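Local coordinates for protein 2,3-dihydroxybenzoate-AMP ligase (Bacillus subtilis, PDB 1MDB) that belongs to the ANL clan of AMP-binding enzymes and holds adenosine monophosphate and 2,3-dihydroxy-benzoic acid in its ligand pockets, at residues Glu11-Tyr16 and Gly20-Glu25; Leu30-Ala35 and Leu95-Ala100. All blocks are in the same frame, centred on the assembly; numbering follows the deposited sequence.

Contact 1 of 2, residues Glu11-Tyr16 and Gly20-Glu25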
ATOM      1  N   GLU A  11      -8.886  -2.308 -28.564  1.00 58.01           N
ATOM      2  CA  GLU A  11      -7.858  -3.116 -29.202  1.00 59.48           C
ATOM      3  C   GLU A  11      -6.858  -3.668 -28.182  1.00 59.28           C
ATOM      4  O   GLU A  11      -6.387  -4.800 -28.313  1.00 59.00           O
ATOM      5  CB  GLU A  11      -7.139  -2.292 -30.277  1.00 61.38           C
ATOM      6  CG  GLU A  11      -6.866  -3.077 -31.556  1.00 64.42           C
ATOM      7  CD  GLU A  11      -6.346  -2.207 -32.689  1.00 66.29           C
ATOM      8  OE1 GLU A  11      -7.089  -1.308 -33.145  1.00 66.94           O
ATOM      9  OE2 GLU A  11      -5.193  -2.425 -33.126  1.00 66.99           O
ATOM     10  N   LEU A  12      -6.538  -2.868 -27.168  1.00 58.85           N
ATOM     11  CA  LEU A  12      -5.614  -3.297 -26.123  1.00 58.20           C
ATOM     12  C   LEU A  12      -6.275  -4.355 -25.247  1.00 57.93           C
ATOM     13  O   LEU A  12      -5.662  -5.364 -24.902  1.00 56.64           O
ATOM     14  CB  LEU A  12      -5.196  -2.107 -25.261  1.00 58.17           C
ATOM     15  CG  LEU A  12      -4.022  -1.287 -25.788  1.00 57.69           C
ATOM     16  CD1 LEU A  12      -3.937   0.041 -25.050  1.00 57.02           C
ATOM     17  CD2 LEU A  12      -2.742  -2.095 -25.624  1.00 57.61           C
ATOM     18  N   ALA A  13      -7.531  -4.118 -24.890  1.00 58.73           N
ATOM     19  CA  ALA A  13      -8.268  -5.063 -24.065  1.00 59.50           C
ATOM     20  C   ALA A  13      -8.205  -6.437 -24.727  1.00 59.89           C
ATOM     21  O   ALA A  13      -7.969  -7.444 -24.064  1.00 59.21           O
ATOM     22  CB  ALA A  13      -9.716  -4.609 -23.913  1.00 58.60           C
ATOM     23  N   GLU A  14      -8.406  -6.469 -26.042  1.00 61.22           N
ATOM     24  CA  GLU A  14      -8.356  -7.721 -26.788  1.00 62.15           C
ATOM     25  C   GLU A  14      -6.973  -8.347 -26.694  1.00 61.28           C
ATOM     26  O   GLU A  14      -6.836  -9.535 -26.402  1.00 61.32           O
ATOM     27  CB  GLU A  14      -8.706  -7.491 -28.257  1.00 63.86           C
ATOM     28  CG  GLU A  14     -10.168  -7.201 -28.509  1.00 67.63           C
ATOM     29  CD  GLU A  14     -10.707  -7.976 -29.697  1.00 70.88           C
ATOM     30  OE1 GLU A  14     -10.106  -7.887 -30.793  1.00 71.64           O
ATOM     31  OE2 GLU A  14     -11.734  -8.674 -29.533  1.00 71.23           O
ATOM     32  N   THR A  15      -5.949  -7.542 -26.950  1.00 60.49           N
ATOM     33  CA  THR A  15      -4.575  -8.019 -26.879  1.00 60.71           C
ATOM     34  C   THR A  15      -4.363  -8.747 -25.547  1.00 60.67           C
ATOM     35  O   THR A  15      -3.879  -9.878 -25.517  1.00 60.85           O
ATOM     36  CB  THR A  15      -3.563  -6.843 -26.976  1.00 60.86           C
ATOM     37  OG1 THR A  15      -3.834  -6.063 -28.151  1.00 60.46           O
ATOM     38  CG2 THR A  15      -2.134  -7.371 -27.047  1.00 60.39           C
ATOM     39  N   TYR A  16      -4.752  -8.089 -24.456  1.00 60.32           N
ATOM     40  CA  TYR A  16      -4.609  -8.631 -23.103  1.00 59.22           C
ATOM     41  C   TYR A  16      -5.400  -9.908 -22.850  1.00 59.32           C
ATOM     42  O   TYR A  16      -4.910 -10.823 -22.188  1.00 59.03           O
ATOM     43  CB  TYR A  16      -5.017  -7.570 -22.080  1.00 58.11           C
ATOM     44  CG  TYR A  16      -4.086  -6.378 -22.032  1.00 57.23           C
ATOM     45  CD1 TYR A  16      -4.538  -5.134 -21.590  1.00 56.11           C
ATOM     46  CD2 TYR A  16      -2.750  -6.496 -22.420  1.00 56.00           C
ATOM     47  CE1 TYR A  16      -3.683  -4.036 -21.537  1.00 56.69           C
ATOM     48  CE2 TYR A  16      -1.888  -5.408 -22.369  1.00 56.83           C
ATOM     49  CZ  TYR A  16      -2.358  -4.180 -21.929  1.00 57.44           C
ATOM     50  OH  TYR A  16      -1.508  -3.099 -21.887  1.00 57.93           O
ATOM     51  N   GLY A  20      -3.679 -13.892 -22.693  1.00 57.57           N
ATOM     52  CA  GLY A  20      -3.966 -14.498 -21.405  1.00 56.67           C
ATOM     53  C   GLY A  20      -3.733 -13.675 -20.145  1.00 54.85           C
ATOM     54  O   GLY A  20      -3.897 -14.196 -19.041  1.00 54.90           O
ATOM     55  N   CYS A  21      -3.351 -12.408 -20.284  1.00 53.08           N
ATOM     56  CA  CYS A  21      -3.126 -11.577 -19.102  1.00 50.61           C
ATOM     57  C   CYS A  21      -4.409 -11.505 -18.285  1.00 47.55           C
ATOM     58  O   CYS A  21      -4.389 -11.655 -17.067  1.00 47.84           O
ATOM     59  CB  CYS A  21      -2.669 -10.171 -19.505  1.00 50.88           C
ATOM     60  SG  CYS A  21      -0.967 -10.101 -20.136  1.00 52.52           S
ATOM     61  N   TRP A  22      -5.527 -11.282 -18.966  1.00 45.25           N
ATOM     62  CA  TRP A  22      -6.823 -11.212 -18.307  1.00 43.72           C
ATOM     63  C   TRP A  22      -7.443 -12.607 -18.401  1.00 43.06           C
ATOM     64  O   TRP A  22      -7.940 -13.011 -19.451  1.00 42.82           O
ATOM     65  CB  TRP A  22      -7.695 -10.150 -18.987  1.00 40.86           C
ATOM     66  CG  TRP A  22      -7.175  -8.740 -18.797  1.00 41.50           C
ATOM     67  CD1 TRP A  22      -6.068  -8.357 -18.078  1.00 40.63           C
ATOM     68  CD2 TRP A  22      -7.759  -7.530 -19.300  1.00 40.89           C
ATOM     69  NE1 TRP A  22      -5.935  -6.990 -18.104  1.00 39.46           N
ATOM     70  CE2 TRP A  22      -6.957  -6.457 -18.846  1.00 40.41           C
ATOM     71  CE3 TRP A  22      -8.883  -7.247 -20.090  1.00 41.37           C
ATOM     72  CZ2 TRP A  22      -7.241  -5.122 -19.158  1.00 41.05           C
ATOM     73  CZ3 TRP A  22      -9.165  -5.918 -20.403  1.00 41.94           C
ATOM     74  CH2 TRP A  22      -8.346  -4.873 -19.934  1.00 41.80           C
ATOM     75  N   ALA A  23      -7.396 -13.335 -17.288  1.00 42.97           N
ATOM     76  CA  ALA A  23      -7.886 -14.708 -17.221  1.00 42.66           C
ATOM     77  C   ALA A  23      -9.372 -14.929 -17.467  1.00 42.40           C
ATOM     78  O   ALA A  23      -9.787 -16.042 -17.791  1.00 43.66           O
ATOM     79  CB  ALA A  23      -7.484 -15.326 -15.893  1.00 42.71           C
ATOM     80  N   GLY A  24     -10.180 -13.886 -17.323  1.00 41.41           N
ATOM     81  CA  GLY A  24     -11.605 -14.048 -17.550  1.00 39.12           C
ATOM     82  C   GLY A  24     -12.337 -14.658 -16.368  1.00 39.03           C
ATOM     83  O   GLY A  24     -13.467 -15.122 -16.509  1.00 37.52           O
ATOM     84  N   GLU A  25     -11.696 -14.659 -15.201  1.00 38.23           N
ATOM     85  CA  GLU A  25     -12.311 -15.198 -13.989  1.00 39.58           C
ATOM     86  C   GLU A  25     -12.494 -14.094 -12.941  1.00 38.53           C
ATOM     87  O   GLU A  25     -11.715 -13.129 -12.880  1.00 35.78           O
ATOM     88  CB  GLU A  25     -11.456 -16.335 -13.411  1.00 42.13           C
ATOM     89  CG  GLU A  25     -10.133 -15.900 -12.789  1.00 47.31           C
ATOM     90  CD  GLU A  25      -9.242 -17.082 -12.411  1.00 48.60           C
ATOM     91  OE1 GLU A  25      -9.770 -18.101 -11.909  1.00 49.19           O
ATOM     92  OE2 GLU A  25      -8.012 -16.985 -12.604  1.00 48.14           O
TER

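Contact 2 of 2, residues Leu30-Ala35 and Leu95-Ala100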
ATOM      1  N   LEU A  30     -12.395 -17.366  -8.326  1.00 40.11           N
ATOM      2  CA  LEU A  30     -11.120 -17.622  -7.668  1.00 39.45           C
ATOM      3  C   LEU A  30     -11.327 -18.354  -6.345  1.00 38.29           C
ATOM      4  O   LEU A  30     -10.722 -19.397  -6.106  1.00 39.71           O
ATOM      5  CB  LEU A  30     -10.391 -16.289  -7.452  1.00 40.59           C
ATOM      6  CG  LEU A  30      -8.917 -16.243  -7.053  1.00 40.89           C
ATOM      7  CD1 LEU A  30      -8.435 -14.800  -7.126  1.00 40.19           C
ATOM      8  CD2 LEU A  30      -8.729 -16.798  -5.653  1.00 41.03           C
ATOM      9  N   LEU A  31     -12.186 -17.816  -5.484  1.00 37.74           N
ATOM     10  CA  LEU A  31     -12.459 -18.446  -4.195  1.00 36.42           C
ATOM     11  C   LEU A  31     -13.170 -19.789  -4.358  1.00 37.06           C
ATOM     12  O   LEU A  31     -12.806 -20.775  -3.712  1.00 35.64           O
ATOM     13  CB  LEU A  31     -13.302 -17.516  -3.323  1.00 35.43           C
ATOM     14  CG  LEU A  31     -13.810 -18.030  -1.975  1.00 34.08           C
ATOM     15  CD1 LEU A  31     -12.680 -18.624  -1.152  1.00 33.23           C
ATOM     16  CD2 LEU A  31     -14.461 -16.874  -1.237  1.00 33.73           C
ATOM     17  N   ARG A  32     -14.176 -19.830  -5.227  1.00 37.30           N
ATOM     18  CA  ARG A  32     -14.929 -21.062  -5.462  1.00 39.16           C
ATOM     19  C   ARG A  32     -13.986 -22.195  -5.840  1.00 41.36           C
ATOM     20  O   ARG A  32     -14.082 -23.306  -5.313  1.00 40.70           O
ATOM     21  CB  ARG A  32     -15.941 -20.871  -6.594  1.00 38.73           C
ATOM     22  CG  ARG A  32     -16.915 -22.041  -6.751  1.00 38.39           C
ATOM     23  CD  ARG A  32     -17.853 -22.124  -5.562  1.00 37.44           C
ATOM     24  NE  ARG A  32     -18.787 -21.004  -5.545  1.00 38.82           N
ATOM     25  CZ  ARG A  32     -19.449 -20.597  -4.465  1.00 38.41           C
ATOM     26  NH1 ARG A  32     -19.275 -21.215  -3.306  1.00 38.10           N
ATOM     27  NH2 ARG A  32     -20.297 -19.583  -4.549  1.00 38.70           N
ATOM     28  N   ASP A  33     -13.081 -21.894  -6.765  1.00 43.76           N
ATOM     29  CA  ASP A  33     -12.105 -22.854  -7.255  1.00 46.48           C
ATOM     30  C   ASP A  33     -11.169 -23.340  -6.146  1.00 46.70           C
ATOM     31  O   ASP A  33     -11.092 -24.541  -5.868  1.00 47.62           O
ATOM     32  CB  ASP A  33     -11.297 -22.216  -8.385  1.00 50.28           C
ATOM     33  CG  ASP A  33     -10.430 -23.217  -9.117  1.00 55.19           C
ATOM     34  OD1 ASP A  33      -9.544 -23.819  -8.471  1.00 57.36           O
ATOM     35  OD2 ASP A  33     -10.637 -23.401 -10.336  1.00 56.37           O
ATOM     36  N   ARG A  34     -10.464 -22.409  -5.506  1.00 45.06           N
ATOM     37  CA  ARG A  34      -9.541 -22.763  -4.436  1.00 42.53           C
ATOM     38  C   ARG A  34     -10.247 -23.539  -3.333  1.00 42.36           C
ATOM     39  O   ARG A  34      -9.671 -24.442  -2.733  1.00 41.96           O
ATOM     40  CB  ARG A  34      -8.900 -21.510  -3.831  1.00 41.00           C
ATOM     41  CG  ARG A  34      -8.125 -20.641  -4.802  1.00 42.13           C
ATOM     42  CD  ARG A  34      -7.042 -21.431  -5.501  1.00 46.73           C
ATOM     43  NE  ARG A  34      -6.262 -20.632  -6.444  1.00 46.63           N
ATOM     44  CZ  ARG A  34      -6.787 -19.926  -7.435  1.00 48.14           C
ATOM     45  NH1 ARG A  34      -8.101 -19.911  -7.612  1.00 49.39           N
ATOM     46  NH2 ARG A  34      -5.997 -19.259  -8.268  1.00 47.92           N
ATOM     47  N   ALA A  35     -11.495 -23.187  -3.059  1.00 42.67           N
ATOM     48  CA  ALA A  35     -12.249 -23.855  -2.008  1.00 44.17           C
ATOM     49  C   ALA A  35     -12.557 -25.299  -2.365  1.00 45.66           C
ATOM     50  O   ALA A  35     -12.635 -26.162  -1.486  1.00 45.44           O
ATOM     51  CB  ALA A  35     -13.545 -23.103  -1.730  1.00 44.43           C
ATOM     52  N   LEU A  95     -19.093  -9.372  -1.115  1.00 24.43           N
ATOM     53  CA  LEU A  95     -19.397  -8.213  -1.943  1.00 25.30           C
ATOM     54  C   LEU A  95     -19.023  -8.552  -3.378  1.00 26.67           C
ATOM     55  O   LEU A  95     -19.748  -8.225  -4.313  1.00 27.05           O
ATOM     56  CB  LEU A  95     -18.614  -6.995  -1.464  1.00 24.08           C
ATOM     57  CG  LEU A  95     -19.106  -6.427  -0.126  1.00 25.27           C
ATOM     58  CD1 LEU A  95     -18.153  -5.347   0.364  1.00 23.42           C
ATOM     59  CD2 LEU A  95     -20.521  -5.861  -0.307  1.00 25.16           C
ATOM     60  N   PHE A  96     -17.888  -9.220  -3.541  1.00 28.84           N
ATOM     61  CA  PHE A  96     -17.419  -9.626  -4.857  1.00 29.80           C
ATOM     62  C   PHE A  96     -18.443 -10.517  -5.570  1.00 31.22           C
ATOM     63  O   PHE A  96     -18.653 -10.374  -6.778  1.00 32.99           O
ATOM     64  CB  PHE A  96     -16.080 -10.367  -4.726  1.00 29.31           C
ATOM     65  CG  PHE A  96     -14.897  -9.466  -4.471  1.00 25.02           C
ATOM     66  CD1 PHE A  96     -13.719  -9.982  -3.941  1.00 22.67           C
ATOM     67  CD2 PHE A  96     -14.942  -8.114  -4.794  1.00 25.38           C
ATOM     68  CE1 PHE A  96     -12.604  -9.165  -3.741  1.00 22.79           C
ATOM     69  CE2 PHE A  96     -13.825  -7.290  -4.592  1.00 23.67           C
ATOM     70  CZ  PHE A  96     -12.663  -7.820  -4.068  1.00 21.81           C
ATOM     71  N   ARG A  97     -19.090 -11.423  -4.832  1.00 32.44           N
ATOM     72  CA  ARG A  97     -20.079 -12.324  -5.440  1.00 33.68           C
ATOM     73  C   ARG A  97     -21.429 -11.668  -5.719  1.00 34.34           C
ATOM     74  O   ARG A  97     -22.212 -12.162  -6.533  1.00 34.86           O
ATOM     75  CB  ARG A  97     -20.283 -13.573  -4.573  1.00 33.93           C
ATOM     76  CG  ARG A  97     -19.000 -14.377  -4.368  1.00 36.66           C
ATOM     77  CD  ARG A  97     -19.191 -15.861  -4.596  1.00 34.34           C
ATOM     78  NE  ARG A  97     -18.822 -16.619  -3.414  1.00 37.76           N
ATOM     79  CZ  ARG A  97     -17.899 -17.570  -3.369  1.00 34.34           C
ATOM     80  NH1 ARG A  97     -17.218 -17.912  -4.450  1.00 37.61           N
ATOM     81  NH2 ARG A  97     -17.654 -18.178  -2.224  1.00 36.53           N
ATOM     82  N   LEU A  98     -21.699 -10.557  -5.044  1.00 34.58           N
ATOM     83  CA  LEU A  98     -22.946  -9.822  -5.232  1.00 35.71           C
ATOM     84  C   LEU A  98     -22.729  -8.751  -6.289  1.00 34.94           C
ATOM     85  O   LEU A  98     -23.666  -8.079  -6.709  1.00 36.43           O
ATOM     86  CB  LEU A  98     -23.363  -9.160  -3.914  1.00 38.12           C
ATOM     87  CG  LEU A  98     -24.604  -8.258  -3.893  1.00 41.04           C
ATOM     88  CD1 LEU A  98     -25.813  -8.999  -4.466  1.00 42.25           C
ATOM     89  CD2 LEU A  98     -24.880  -7.820  -2.461  1.00 40.92           C
ATOM     90  N   GLY A  99     -21.482  -8.593  -6.719  1.00 34.49           N
ATOM     91  CA  GLY A  99     -21.178  -7.574  -7.706  1.00 34.64           C
ATOM     92  C   GLY A  99     -21.140  -6.185  -7.079  1.00 34.13           C
ATOM     93  O   GLY A  99     -21.186  -5.170  -7.786  1.00 33.80           O
ATOM     94  N   ALA A 100     -21.076  -6.136  -5.751  1.00 32.03           N
ATOM     95  CA  ALA A 100     -21.008  -4.869  -5.035  1.00 30.69           C
ATOM     96  C   ALA A 100     -19.538  -4.466  -4.923  1.00 30.07           C
ATOM     97  O   ALA A 100     -18.647  -5.318  -4.858  1.00 31.11           O
ATOM     98  CB  ALA A 100     -21.631  -5.004  -3.659  1.00 31.08           C
TER

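Contact 1 of 2, residues Glu11-Tyr16 and Gly20-Glu25
Tyr16 and Trp22 both set CG beside the backbone N and anti to the carbonyl carbon (chi1 -67° in each), which points the phenol of Tyr16 and the indole of Trp22 toward a common place beside the helix. Tyr16 CB sits over one face of the indole, a CH-pi contact almost along the ring normal, 3.9 Å from the centroid of the Trp22 five-membered ring. The phenol stands obliquely to the indole, planes at 52°, with CD1 of Tyr16 3.6 Å from CZ2 of Trp22. One turn earlier, the methyl CB of Ala13 touches CZ3 of Trp22 at 3.8 Å. The backbone joins in with a weak but nearly straight hydrogen bond from Trp22 N to Tyr16 O (3.3 Å). NE1 of Trp22 gives its hydrogen to the carbonyl of Pro386, a bond that should hold the indole's rotation, while Trp8 packs edge-to-face with it. Just beyond helix 10-18, Gly20 is the first residue to leave helical backbone angles, with positive phi, and the chain after it turns back to lay an aromatic side chain against the last turns of that helix.

Contact 2 of 2, residues Leu30-Ala35 and Leu95-Ala100
Arg32 and Arg97 meet as two flat plates: their guanidinium groups stack face to face, planes only 4° apart and centres 3.6 Å from each other. The overlap is close but displaced. NH2 of Arg32 sits over the middle of the other group, 3.3 Å from CZ of Arg97, whereas NH1 of Arg97 lies nearer the rim of the Arg32 plate. Although the plates are parallel, the two side chains run at about a right angle, each coming in from its own helix. Arg32 starts with CG anti to the backbone N (chi1 -171°) and then bends at chi2 and chi3, a fold that carries the guanidinium across to Arg97. On the helix 27-38 side, Leu31 crosses the end of Arg97 at roughly a right angle, its methyl CD2 resting obliquely on the guanidinium, 3.6 Å from NH2 of Arg97.

Helix 53-70 supplies two carboxylates that the paired arginines share. Asp57 and Asp61 each form salt bridges to both arginines, Asp57 through NH1 of Arg32 and NH2 of Arg97, Asp61 through NH1 of Arg32 and NE of Arg97. The carboxylates would be expected to offset the positive charge and fix the rotation of both plates, leaving the buried Arg97 with partners for its polar end. Arg97 lies in the last turn of helix 86-98: Gly99, with positive phi, is the C-prime residue of a Schellman motif, in which Ala100 N bonds to Leu95 O at 2.9 Å and Gly99 N more weakly to Phe96 O. The whole is an example of a stacked arginine pair clamped by shared aspartates, joining three helices in this AMP-binding enzyme.

The two contacts follow one another along the chain, contact 1 closing at the loop 20-25 before helix 27-38 opens contact 2. Their centres are about 20 Å apart, yet their nearest atoms come within about 4 Å without touching. Both lie well off the middle of the protein, with centres about 25 Å and 23 Å from the chain centre, and on the same side of it. They contrast in principle: contact 1 is a local turn of the chain that packs Trp22 on Tyr16 and Ala13, contact 2 a charged junction between helices distant in sequence. Neither contributes residues to the pockets of adenosine monophosphate or 2,3-dihydroxy-benzoic acid.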